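Local coordinates for protein CmeC (Campylobacter jejuni, PDB 4MT4) that forms the trimeric outer membrane channel that probably carries substrates out of the cell as the exit duct of an efflux pump, at residues V167-N172 and N429-Y433; V160-N165 and A436-D441; L229-K233 and Y245-S249; Q251-L255 and K432-A436; V49-L54 and V155-V160. All blocks are in the same frame, centred on the assembly; numbering follows the deposited sequence.

Interaction 1: residues V167-N172 and N429-Y433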
# COMPACT_ATOMS: atom_id res chain seq x y z
N VAL B 167 -9.11 14.60 22.76
CA VAL B 167 -9.95 15.31 23.72
C VAL B 167 -11.19 14.48 24.04
O VAL B 167 -11.65 14.44 25.18
CB VAL B 167 -10.39 16.69 23.18
CG1 VAL B 167 -11.22 17.42 24.21
CG2 VAL B 167 -9.17 17.52 22.81
N ASN B 168 -11.71 13.81 23.02
CA ASN B 168 -12.83 12.89 23.18
C ASN B 168 -12.45 11.76 24.13
O ASN B 168 -13.25 11.32 24.96
CB ASN B 168 -13.26 12.33 21.82
CG ASN B 168 -14.62 11.66 21.86
OD1 ASN B 168 -15.13 11.24 20.82
ND2 ASN B 168 -15.21 11.56 23.04
N ALA B 169 -11.21 11.29 24.00
CA ALA B 169 -10.71 10.21 24.83
C ALA B 169 -10.49 10.67 26.26
O ALA B 169 -10.72 9.91 27.20
CB ALA B 169 -9.42 9.66 24.25
N TYR B 170 -10.06 11.91 26.43
CA TYR B 170 -9.89 12.49 27.75
C TYR B 170 -11.23 12.63 28.47
O TYR B 170 -11.35 12.32 29.65
CB TYR B 170 -9.20 13.86 27.67
CG TYR B 170 -7.69 13.81 27.71
CD1 TYR B 170 -7.02 13.39 28.85
CD2 TYR B 170 -6.93 14.22 26.62
CE1 TYR B 170 -5.64 13.35 28.89
CE2 TYR B 170 -5.55 14.18 26.65
CZ TYR B 170 -4.91 13.75 27.79
OH TYR B 170 -3.53 13.71 27.83
N GLU B 171 -12.23 13.10 27.74
CA GLU B 171 -13.57 13.32 28.29
C GLU B 171 -14.22 12.02 28.75
O GLU B 171 -14.80 11.97 29.83
CB GLU B 171 -14.46 14.01 27.25
CG GLU B 171 -14.15 15.48 27.05
CD GLU B 171 -14.57 16.33 28.23
OE1 GLU B 171 -15.78 16.55 28.40
OE2 GLU B 171 -13.68 16.78 28.99
N ASN B 172 -14.11 10.98 27.93
CA ASN B 172 -14.66 9.68 28.29
C ASN B 172 -13.91 9.05 29.46
O ASN B 172 -14.50 8.36 30.29
CB ASN B 172 -14.65 8.74 27.08
CG ASN B 172 -15.68 9.10 26.05
OD1 ASN B 172 -16.64 9.83 26.33
ND2 ASN B 172 -15.51 8.60 24.83
N ASN B 429 -20.35 12.66 24.21
CA ASN B 429 -18.96 13.05 23.99
C ASN B 429 -18.49 12.62 22.60
O ASN B 429 -17.84 13.39 21.89
CB ASN B 429 -18.04 12.44 25.05
CG ASN B 429 -18.21 13.09 26.41
OD1 ASN B 429 -18.60 14.25 26.51
ND2 ASN B 429 -17.92 12.34 27.47
N ASN B 430 -18.82 11.39 22.22
CA ASN B 430 -18.43 10.85 20.93
C ASN B 430 -19.06 11.59 19.76
O ASN B 430 -18.42 11.80 18.74
CB ASN B 430 -18.77 9.36 20.86
CG ASN B 430 -18.00 8.53 21.87
OD1 ASN B 430 -17.22 9.07 22.66
ND2 ASN B 430 -18.21 7.22 21.85
N ILE B 431 -20.33 11.97 19.92
CA ILE B 431 -21.03 12.74 18.90
C ILE B 431 -20.45 14.15 18.80
O ILE B 431 -20.30 14.69 17.70
CB ILE B 431 -22.54 12.84 19.21
CG1 ILE B 431 -23.19 11.46 19.13
CG2 ILE B 431 -23.24 13.81 18.26
CD1 ILE B 431 -23.12 10.83 17.76
N LYS B 432 -20.11 14.72 19.95
CA LYS B 432 -19.61 16.09 20.04
C LYS B 432 -18.36 16.30 19.18
O LYS B 432 -18.24 17.31 18.48
CB LYS B 432 -19.31 16.43 21.49
CG LYS B 432 -19.00 17.90 21.74
CD LYS B 432 -18.83 18.16 23.23
CE LYS B 432 -20.02 17.63 24.02
NZ LYS B 432 -19.83 17.75 25.49
N TYR B 433 -17.43 15.35 19.24
CA TYR B 433 -16.16 15.48 18.54
C TYR B 433 -16.20 14.79 17.18
O TYR B 433 -15.33 14.99 16.34
CB TYR B 433 -15.02 14.93 19.40
CG TYR B 433 -14.83 15.72 20.66
CD1 TYR B 433 -13.99 16.83 20.70
CD2 TYR B 433 -15.51 15.39 21.82
CE1 TYR B 433 -13.82 17.56 21.85
CE2 TYR B 433 -15.36 16.12 22.98
CZ TYR B 433 -14.51 17.21 23.00
OH TYR B 433 -14.35 17.93 24.15
O HOH W 1 -16.44 17.70 26.08
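Three side-chain hydrogen bonds tie helices 129-195 and 411-445 together here. Asn430 OD1 accepts two of them, from Asn168 ND2 at 3.2 Å and from Asn172 ND2 at 2.8 Å; the donors lie four residues apart, so one acceptor bridges a full helical turn. The third runs the other way, from Asn429 ND2 to Asn172 OD1 at 3.0 Å. The short segments are nearly antiparallel (163°), their axes approach to 9.4 Å, and the Asn168 and Asn429 CA atoms lie 6.2 Å apart. Antiparallel pairing of long helices is characteristic of the alpha-helical tunnel wall of outer membrane factors, TolC-like trimers. Packing centres on Tyr433, whose ring has Asn168 CA over one face and whose CZ lies 3.5 Å from Val167 CG1. A water forms the last link: it donates to Glu171 OE1 at 2.7 Å, hydrogen-bonds Tyr433 OH at 2.9 Å and receives a weak bond from Lys432 NZ at 3.4 Å. Pointing away from helix 129-195, Ile431 packs on Leu216 of the second subunit.

Interaction 2: residues V160-N165 and A436-D441; sequences VQTYFN and ANSIVD
Build two regular alpha-helical segments, 160-165 and 436-441, running nearly antiparallel (173°) with axes 9.6 Å apart, and set the register by placing the CA atoms of Gln161 and Asn437 5.5 Å from each other. Asn437, chi1 m (-70°) with chi2 near -13°, is a knob in the hole formed by Val160, Gln161, Phe164 and Asn165. Its ND2 gives a weak hydrogen bond to Asn165 OD1 (3.1 Å), Asn165 also being m, while its OD1 is buried 3.4 Å from Phe164 CB and has no hydrogen-bond partner. Knobs-into-holes packing of this kind is the coiled-coil-like mode known from the tunnels of TolC-type proteins, here joining helix 129-195 to helix 411-445. Gln161 must reach across in the m,t rotamer with chi3 -24°, so that NE2 donates both to Asn437 O (3.0 Å) and to Asp441 OD1 (2.8 Å). Phe164, m with chi2 -39°, turns one ring face to Ala436, whose CB makes a CH-pi contact 3.7 Å from the centroid, 17° off the normal. Val160 CG1 and Val440 CG2, both residues being t, meet at 3.7 Å; beyond them, Val160 also packs against Val50 of helix 44-56.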
# COMPACT_ATOMS: atom_id res chain seq x y z
N VAL B 160 -5.63 17.82 13.34
CA VAL B 160 -6.80 18.40 13.99
C VAL B 160 -7.77 17.32 14.47
O VAL B 160 -8.26 17.36 15.60
CB VAL B 160 -7.55 19.35 13.04
CG1 VAL B 160 -8.87 19.80 13.65
CG2 VAL B 160 -6.69 20.56 12.69
N GLN B 161 -8.02 16.34 13.61
CA GLN B 161 -8.96 15.27 13.92
C GLN B 161 -8.40 14.30 14.96
O GLN B 161 -9.15 13.66 15.69
CB GLN B 161 -9.35 14.51 12.65
CG GLN B 161 -10.26 15.30 11.71
CD GLN B 161 -10.75 14.48 10.53
OE1 GLN B 161 -10.12 13.49 10.15
NE2 GLN B 161 -11.88 14.87 9.96
N THR B 162 -7.07 14.20 15.02
CA THR B 162 -6.42 13.38 16.04
C THR B 162 -6.50 14.09 17.39
O THR B 162 -6.70 13.45 18.43
CB THR B 162 -4.94 13.10 15.70
OG1 THR B 162 -4.88 12.33 14.49
CG2 THR B 162 -4.26 12.32 16.81
N TYR B 163 -6.36 15.41 17.36
CA TYR B 163 -6.49 16.23 18.56
C TYR B 163 -7.87 16.07 19.18
O TYR B 163 -8.00 15.86 20.38
CB TYR B 163 -6.23 17.70 18.24
CG TYR B 163 -6.60 18.66 19.35
CD1 TYR B 163 -5.74 18.90 20.41
CD2 TYR B 163 -7.82 19.33 19.33
CE1 TYR B 163 -6.07 19.78 21.42
CE2 TYR B 163 -8.16 20.22 20.34
CZ TYR B 163 -7.29 20.43 21.39
OH TYR B 163 -7.62 21.31 22.39
N PHE B 164 -8.90 16.16 18.34
CA PHE B 164 -10.28 16.07 18.79
C PHE B 164 -10.63 14.67 19.28
O PHE B 164 -11.42 14.51 20.21
CB PHE B 164 -11.23 16.49 17.67
CG PHE B 164 -11.41 17.98 17.55
CD1 PHE B 164 -11.48 18.77 18.68
CD2 PHE B 164 -11.49 18.58 16.31
CE1 PHE B 164 -11.65 20.13 18.58
CE2 PHE B 164 -11.65 19.96 16.20
CZ PHE B 164 -11.73 20.73 17.34
N ASN B 165 -10.04 13.66 18.65
CA ASN B 165 -10.20 12.28 19.10
C ASN B 165 -9.52 12.07 20.45
O ASN B 165 -9.96 11.26 21.26
CB ASN B 165 -9.64 11.29 18.08
CG ASN B 165 -10.54 11.14 16.87
OD1 ASN B 165 -11.74 11.40 16.93
ND2 ASN B 165 -9.96 10.70 15.75
N ALA B 436 -17.14 17.80 15.37
CA ALA B 436 -15.96 18.64 15.18
C ALA B 436 -15.15 18.14 13.99
O ALA B 436 -14.71 18.92 13.16
CB ALA B 436 -15.11 18.66 16.44
N ASN B 437 -14.98 16.82 13.91
CA ASN B 437 -14.27 16.20 12.81
C ASN B 437 -15.08 16.22 11.52
O ASN B 437 -14.53 16.12 10.42
CB ASN B 437 -13.89 14.76 13.15
CG ASN B 437 -12.80 14.68 14.21
OD1 ASN B 437 -12.15 15.68 14.52
ND2 ASN B 437 -12.58 13.49 14.75
N SER B 438 -16.40 16.35 11.65
CA SER B 438 -17.27 16.44 10.48
C SER B 438 -17.07 17.79 9.80
O SER B 438 -17.20 17.90 8.58
CB SER B 438 -18.74 16.25 10.87
OG SER B 438 -19.24 17.39 11.54
N ILE B 439 -16.76 18.80 10.60
CA ILE B 439 -16.46 20.13 10.07
C ILE B 439 -15.19 20.07 9.23
O ILE B 439 -15.12 20.63 8.14
CB ILE B 439 -16.27 21.16 11.20
CG1 ILE B 439 -17.52 21.23 12.08
CG2 ILE B 439 -15.96 22.53 10.62
CD1 ILE B 439 -18.76 21.67 11.34
N VAL B 440 -14.18 19.38 9.76
CA VAL B 440 -12.90 19.24 9.09
C VAL B 440 -13.04 18.49 7.76
O VAL B 440 -12.43 18.88 6.76
CB VAL B 440 -11.88 18.49 9.98
CG1 VAL B 440 -10.54 18.35 9.28
CG2 VAL B 440 -11.72 19.22 11.31
N ASP B 441 -13.84 17.43 7.76
CA ASP B 441 -14.06 16.64 6.56
C ASP B 441 -14.63 17.48 5.42
O ASP B 441 -14.25 17.31 4.26
CB ASP B 441 -15.00 15.46 6.86
CG ASP B 441 -14.31 14.35 7.63
OD1 ASP B 441 -13.08 14.19 7.47
OD2 ASP B 441 -14.99 13.64 8.39

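Interaction 3: residues L229-K233 and Y245-S249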
# COMPACT_ATOMS: atom_id res chain seq x y z
N LEU B 229 -3.02 9.68 22.09
CA LEU B 229 -1.92 10.51 22.55
C LEU B 229 -0.68 10.18 21.73
O LEU B 229 0.02 11.08 21.25
CB LEU B 229 -1.64 10.31 24.04
CG LEU B 229 -1.40 11.57 24.88
CD1 LEU B 229 -0.72 11.22 26.19
CD2 LEU B 229 -0.60 12.62 24.11
N LYS B 230 -0.42 8.89 21.56
CA LYS B 230 0.69 8.42 20.73
C LYS B 230 0.55 8.92 19.30
O LYS B 230 1.52 9.38 18.69
CB LYS B 230 0.75 6.89 20.74
CG LYS B 230 1.54 6.30 19.58
CD LYS B 230 1.22 4.82 19.38
CE LYS B 230 1.85 4.29 18.10
NZ LYS B 230 1.48 2.87 17.84
N ALA B 231 -0.67 8.84 18.77
CA ALA B 231 -0.95 9.27 17.41
C ALA B 231 -0.66 10.75 17.21
O ALA B 231 -0.17 11.16 16.16
CB ALA B 231 -2.40 8.96 17.05
N LEU B 232 -0.95 11.56 18.22
CA LEU B 232 -0.73 12.99 18.14
C LEU B 232 0.76 13.33 18.24
O LEU B 232 1.24 14.25 17.58
CB LEU B 232 -1.52 13.73 19.22
CG LEU B 232 -1.51 15.25 19.13
CD1 LEU B 232 -2.16 15.70 17.83
CD2 LEU B 232 -2.19 15.89 20.33
N LYS B 233 1.48 12.59 19.07
CA LYS B 233 2.91 12.79 19.25
C LYS B 233 3.68 12.50 17.97
O LYS B 233 4.55 13.28 17.57
CB LYS B 233 3.44 11.90 20.38
CG LYS B 233 2.93 12.28 21.76
CD LYS B 233 3.33 13.69 22.13
CE LYS B 233 2.86 14.05 23.53
NZ LYS B 233 3.15 15.47 23.86
N TYR B 245 7.22 10.71 27.47
CA TYR B 245 6.72 10.98 28.82
C TYR B 245 5.67 12.08 28.93
O TYR B 245 4.86 12.07 29.85
CB TYR B 245 7.90 11.32 29.73
CG TYR B 245 8.99 10.27 29.72
CD1 TYR B 245 8.77 9.00 30.25
CD2 TYR B 245 10.24 10.54 29.18
CE1 TYR B 245 9.76 8.04 30.24
CE2 TYR B 245 11.24 9.58 29.16
CZ TYR B 245 11.00 8.33 29.69
OH TYR B 245 11.98 7.38 29.68
N LYS B 246 5.67 13.03 28.00
CA LYS B 246 4.77 14.18 28.11
C LYS B 246 3.34 13.88 27.67
O LYS B 246 3.08 12.88 27.00
CB LYS B 246 5.32 15.36 27.31
CG LYS B 246 6.54 16.01 27.93
CD LYS B 246 6.72 17.43 27.42
CE LYS B 246 7.78 18.17 28.22
NZ LYS B 246 7.57 19.64 28.17
N ASN B 247 2.42 14.76 28.05
CA ASN B 247 1.02 14.66 27.65
C ASN B 247 0.60 15.84 26.79
O ASN B 247 1.45 16.54 26.24
CB ASN B 247 0.12 14.56 28.88
CG ASN B 247 0.47 13.38 29.78
OD1 ASN B 247 0.09 12.25 29.51
ND2 ASN B 247 1.20 13.66 30.85
N GLN B 248 -0.70 16.06 26.67
CA GLN B 248 -1.21 17.12 25.81
C GLN B 248 -2.29 17.95 26.51
O GLN B 248 -3.35 17.44 26.86
CB GLN B 248 -1.77 16.53 24.52
CG GLN B 248 -2.40 17.56 23.59
CD GLN B 248 -1.39 18.55 23.05
OE1 GLN B 248 -0.26 18.19 22.72
NE2 GLN B 248 -1.79 19.82 22.96
N SER B 249 -2.00 19.24 26.69
CA SER B 249 -2.99 20.18 27.20
C SER B 249 -4.05 20.40 26.13
O SER B 249 -3.74 20.43 24.94
CB SER B 249 -2.33 21.51 27.58
OG SER B 249 -1.34 21.33 28.58
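Tyr245 starts the segment with its CA-to-CB bond pointing away from helix 201-236; its OH is instead hydrogen-bonded to Ser15 O of the third subunit. At Lys246 the chain becomes extended (phi/psi -80/164) and its carbonyl approaches the helix, with Lys246 O 3.7 Å from Lys233 CE and 4.2 Å from Leu229 CD1. The same oxygen accepts a hydrogen bond from Arg370 NH2 of the third subunit, so segment 245-249 lies at a subunit interface. Asn247 provides the one hydrogen bond between the segments: Lys233 NZ donates to Asn247 O at 3.1 Å, while the amine's stronger partner is Asp242, with which it forms a salt bridge. Asn247 is also the nearest residue to the helix backbone by register, its CA 7.2 Å from that of Leu229, and its OD1 lies 3.6 Å from Leu229 CD1. After helix 201-236 the chain doubles back through helix 240-245 and runs over the end of a tunnel helix, in the equatorial region midway along the helical tunnel of an outer membrane factor. Gln248 packs its aliphatic stem on the helix. This CB-CG stem covers both leucines, CG standing 3.7 Å from Leu232 CD2 and CB 4.1 Å from Leu229 CD2. A bend at chi2 (p, 65°) then brings Gln248 NE2 to Ser249 O, 2.8 Å away, in a hydrogen bond between sequence neighbours.

Interaction 4: residues Q251-L255 and K432-A436; sequences QVFNL and KYSYA
At the apolar centre stands Phe253, chi1 t and chi2 80°, its CA 7.3 Å from that of Tyr433 and its CB pointing toward helix 411-445. One ring face receives Ala436 CB in a CH-pi contact, 4.0 Å from the centroid and only 5° off the normal. Phe253 CB packs on Tyr433 CE1 at 3.5 Å, and Phe253 CE2 meets the edge of the Tyr435 ring at CD2, 4.3 Å away. Leu255, also t, puts CD2 3.5 Å from Tyr435 CE2, Tyr435 being t and Tyr433 m. Farther out, the aliphatic part of Lys432 covers segment 251-255, with CD 3.6 Å from Phe253 O. At the polar edge, Phe253 N donates a weak hydrogen bond to Tyr433 OH (3.3 Å, 163°). Residues 432-436 are alpha-helical; 252-255 are extended, phi -62° to -111° and psi 115° to 136°, without forming a strand. An extended connector packed on a tunnel helix through a buried phenylalanine suits the equatorial region of the outer membrane factor fold.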
# COMPACT_ATOMS: atom_id res chain seq x y z
N GLN B 251 -8.55 21.70 25.20
CA GLN B 251 -9.71 22.52 25.49
C GLN B 251 -10.97 21.86 24.95
O GLN B 251 -11.00 21.41 23.80
CB GLN B 251 -9.54 23.92 24.88
CG GLN B 251 -10.82 24.73 24.81
CD GLN B 251 -10.62 26.06 24.09
OE1 GLN B 251 -9.69 26.81 24.39
NE2 GLN B 251 -11.48 26.34 23.12
N VAL B 252 -12.01 21.81 25.78
CA VAL B 252 -13.29 21.20 25.40
C VAL B 252 -13.94 21.93 24.23
O VAL B 252 -13.97 23.16 24.19
CB VAL B 252 -14.27 21.18 26.60
CG1 VAL B 252 -15.72 21.10 26.14
CG2 VAL B 252 -13.93 20.03 27.54
N PHE B 253 -14.44 21.16 23.27
CA PHE B 253 -15.12 21.72 22.11
C PHE B 253 -16.53 22.17 22.47
O PHE B 253 -17.34 21.39 22.97
CB PHE B 253 -15.18 20.70 20.97
CG PHE B 253 -16.00 21.15 19.79
CD1 PHE B 253 -15.47 22.01 18.85
CD2 PHE B 253 -17.30 20.69 19.62
CE1 PHE B 253 -16.22 22.43 17.77
CE2 PHE B 253 -18.05 21.10 18.53
CZ PHE B 253 -17.51 21.97 17.61
N ASN B 254 -16.82 23.44 22.21
CA ASN B 254 -18.16 23.98 22.42
C ASN B 254 -18.85 24.30 21.09
O ASN B 254 -18.24 24.87 20.19
CB ASN B 254 -18.11 25.23 23.30
CG ASN B 254 -18.35 24.91 24.77
OD1 ASN B 254 -18.46 23.75 25.15
ND2 ASN B 254 -18.43 25.95 25.59
N LEU B 255 -20.12 23.93 21.00
CA LEU B 255 -20.87 24.06 19.75
C LEU B 255 -21.03 25.51 19.32
O LEU B 255 -21.69 26.30 20.00
CB LEU B 255 -22.24 23.38 19.89
CG LEU B 255 -23.10 23.18 18.63
CD1 LEU B 255 -24.00 24.38 18.34
CD2 LEU B 255 -22.24 22.83 17.43
N LYS B 432 -20.11 14.72 19.95
CA LYS B 432 -19.61 16.09 20.04
C LYS B 432 -18.36 16.30 19.18
O LYS B 432 -18.24 17.31 18.48
CB LYS B 432 -19.31 16.43 21.49
CG LYS B 432 -19.00 17.90 21.74
CD LYS B 432 -18.83 18.16 23.23
CE LYS B 432 -20.02 17.63 24.02
NZ LYS B 432 -19.83 17.75 25.49
N TYR B 433 -17.43 15.35 19.24
CA TYR B 433 -16.16 15.48 18.54
C TYR B 433 -16.20 14.79 17.18
O TYR B 433 -15.33 14.99 16.34
CB TYR B 433 -15.02 14.93 19.40
CG TYR B 433 -14.83 15.72 20.66
CD1 TYR B 433 -13.99 16.83 20.70
CD2 TYR B 433 -15.51 15.39 21.82
CE1 TYR B 433 -13.82 17.56 21.85
CE2 TYR B 433 -15.36 16.12 22.98
CZ TYR B 433 -14.51 17.21 23.00
OH TYR B 433 -14.35 17.93 24.15
N SER B 434 -17.23 13.97 16.97
CA SER B 434 -17.51 13.46 15.63
C SER B 434 -18.05 14.60 14.78
O SER B 434 -17.88 14.61 13.56
CB SER B 434 -18.50 12.30 15.67
OG SER B 434 -17.94 11.18 16.33
N TYR B 435 -18.71 15.55 15.44
CA TYR B 435 -19.22 16.73 14.75
C TYR B 435 -18.09 17.70 14.45
O TYR B 435 -18.08 18.35 13.41
CB TYR B 435 -20.30 17.43 15.58
CG TYR B 435 -20.89 18.63 14.88
CD1 TYR B 435 -21.78 18.48 13.82
CD2 TYR B 435 -20.55 19.93 15.26
CE1 TYR B 435 -22.31 19.57 13.17
CE2 TYR B 435 -21.08 21.02 14.62
CZ TYR B 435 -21.96 20.84 13.57
OH TYR B 435 -22.49 21.94 12.92
N ALA B 436 -17.14 17.80 15.37
CA ALA B 436 -15.96 18.64 15.18
C ALA B 436 -15.15 18.14 13.99
O ALA B 436 -14.71 18.92 13.16
CB ALA B 436 -15.11 18.66 16.44

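Interaction 5: residues V49-L54 and V155-V160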
# COMPACT_ATOMS: atom_id res chain seq x y z
N VAL B 49 -0.57 22.85 18.31
CA VAL B 49 -0.26 21.50 17.85
C VAL B 49 -0.28 21.42 16.32
O VAL B 49 0.34 20.54 15.73
CB VAL B 49 -1.24 20.45 18.44
CG1 VAL B 49 -2.54 20.42 17.67
CG2 VAL B 49 -0.59 19.07 18.45
N VAL B 50 -0.97 22.36 15.69
CA VAL B 50 -0.97 22.44 14.23
C VAL B 50 0.35 23.03 13.74
O VAL B 50 0.92 22.56 12.75
CB VAL B 50 -2.16 23.29 13.70
CG1 VAL B 50 -1.98 23.62 12.23
CG2 VAL B 50 -3.47 22.55 13.93
N ASP B 51 0.83 24.05 14.44
CA ASP B 51 2.11 24.67 14.13
C ASP B 51 3.25 23.66 14.29
O ASP B 51 4.21 23.67 13.53
CB ASP B 51 2.36 25.89 15.01
CG ASP B 51 1.54 27.09 14.59
OD1 ASP B 51 1.00 27.08 13.47
OD2 ASP B 51 1.44 28.05 15.38
N LEU B 52 3.14 22.81 15.31
CA LEU B 52 4.12 21.76 15.54
C LEU B 52 4.15 20.78 14.38
O LEU B 52 5.21 20.31 13.97
CB LEU B 52 3.83 21.03 16.85
CG LEU B 52 4.22 21.75 18.14
CD1 LEU B 52 3.59 21.09 19.35
CD2 LEU B 52 5.74 21.78 18.28
N ALA B 53 2.97 20.47 13.85
CA ALA B 53 2.86 19.59 12.69
C ALA B 53 3.50 20.23 11.46
O ALA B 53 4.32 19.61 10.79
CB ALA B 53 1.40 19.26 12.41
N LEU B 54 3.14 21.48 11.20
CA LEU B 54 3.69 22.22 10.07
C LEU B 54 5.19 22.43 10.19
O LEU B 54 5.86 22.79 9.22
CB LEU B 54 2.99 23.57 9.93
CG LEU B 54 1.52 23.52 9.52
CD1 LEU B 54 0.88 24.90 9.59
CD2 LEU B 54 1.38 22.94 8.11
N VAL B 155 -2.04 16.48 6.28
CA VAL B 155 -1.32 16.47 7.55
C VAL B 155 -2.03 17.33 8.59
O VAL B 155 -2.19 16.93 9.75
CB VAL B 155 0.13 16.96 7.37
CG1 VAL B 155 0.76 17.32 8.70
CG2 VAL B 155 0.95 15.91 6.65
N ILE B 156 -2.46 18.52 8.18
CA ILE B 156 -3.18 19.43 9.07
C ILE B 156 -4.51 18.83 9.52
O ILE B 156 -4.83 18.83 10.71
CB ILE B 156 -3.44 20.80 8.41
CG1 ILE B 156 -2.12 21.52 8.14
CG2 ILE B 156 -4.33 21.66 9.29
CD1 ILE B 156 -2.30 22.88 7.48
N SER B 157 -5.28 18.32 8.57
CA SER B 157 -6.58 17.73 8.86
C SER B 157 -6.45 16.53 9.80
O SER B 157 -7.25 16.38 10.73
CB SER B 157 -7.27 17.30 7.57
OG SER B 157 -7.55 18.42 6.75
N ASN B 158 -5.45 15.70 9.56
CA ASN B 158 -5.21 14.53 10.40
C ASN B 158 -4.80 14.93 11.81
O ASN B 158 -5.19 14.29 12.79
CB ASN B 158 -4.13 13.64 9.79
CG ASN B 158 -4.64 12.87 8.58
OD1 ASN B 158 -5.84 12.71 8.39
ND2 ASN B 158 -3.71 12.38 7.76
N THR B 159 -4.01 16.00 11.92
CA THR B 159 -3.58 16.52 13.21
C THR B 159 -4.76 17.07 14.02
O THR B 159 -4.87 16.82 15.22
CB THR B 159 -2.52 17.63 13.04
OG1 THR B 159 -1.35 17.08 12.43
CG2 THR B 159 -2.14 18.22 14.39
N VAL B 160 -5.63 17.82 13.34
CA VAL B 160 -6.80 18.40 13.99
C VAL B 160 -7.77 17.32 14.47
O VAL B 160 -8.26 17.36 15.60
CB VAL B 160 -7.55 19.35 13.04
CG1 VAL B 160 -8.87 19.80 13.65
CG2 VAL B 160 -6.69 20.56 12.69
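Thr159 lays its CG2 methyl against the middle of helix 44-56, 3.7 Å from Val49 O and 4.0 Å from Val49 CG1, while its OG1 rests 3.5 Å from Ala53 CB. Thr159 OG1 donates to Val155 O at 2.8 Å, so the hydroxyl has its partner within helix 129-195 although OG1 lies against Ala53 CB. No hydrogen bond crosses between the segments. Their axes come to 9.6 Å at 143°, an oblique antiparallel crossing that sets a short helix slantwise on helix 129-195; such short helices packed outside the long tunnel helices belong to the equatorial region of outer membrane factors. The small side chain of Ala53 also meets Val155, CB to CG1 at 4.2 Å. Along the other flank, Leu54 CD2 touches Ile156 CD1 at 3.7 Å and Val50 CG1 faces Ile156 CG2 at 4.2 Å. Val50 CG2 reaches Val160 CG2 at 4.0 Å. Trp37 and Trp38 cover Ile156, and Val49 packs on Leu232 and Thr236 of helix 201-236.

Overall arrangement
Helix 129-195 carries interactions 5, 2 and 1 in that order, with centres 11 Å apart from 5 to 2 and again from 2 to 1. Interactions 1, 2 and 4 all use helix 411-445; the centre of 4 lies 8 Å from each of the other two, sharing Tyr433 and Lys432 with 1 and Ala436 with 2. The centres of interactions 3 and 5 are about 13 Å apart. Interaction 3, on helix 201-236, continues in sequence into the connector of interaction 4. Pairs closing over more than 250 residues thus unite the first and second sequence repeats of the subunit, while helix 44-56 and the connector 245-255 pack against the long helices at mid-tunnel.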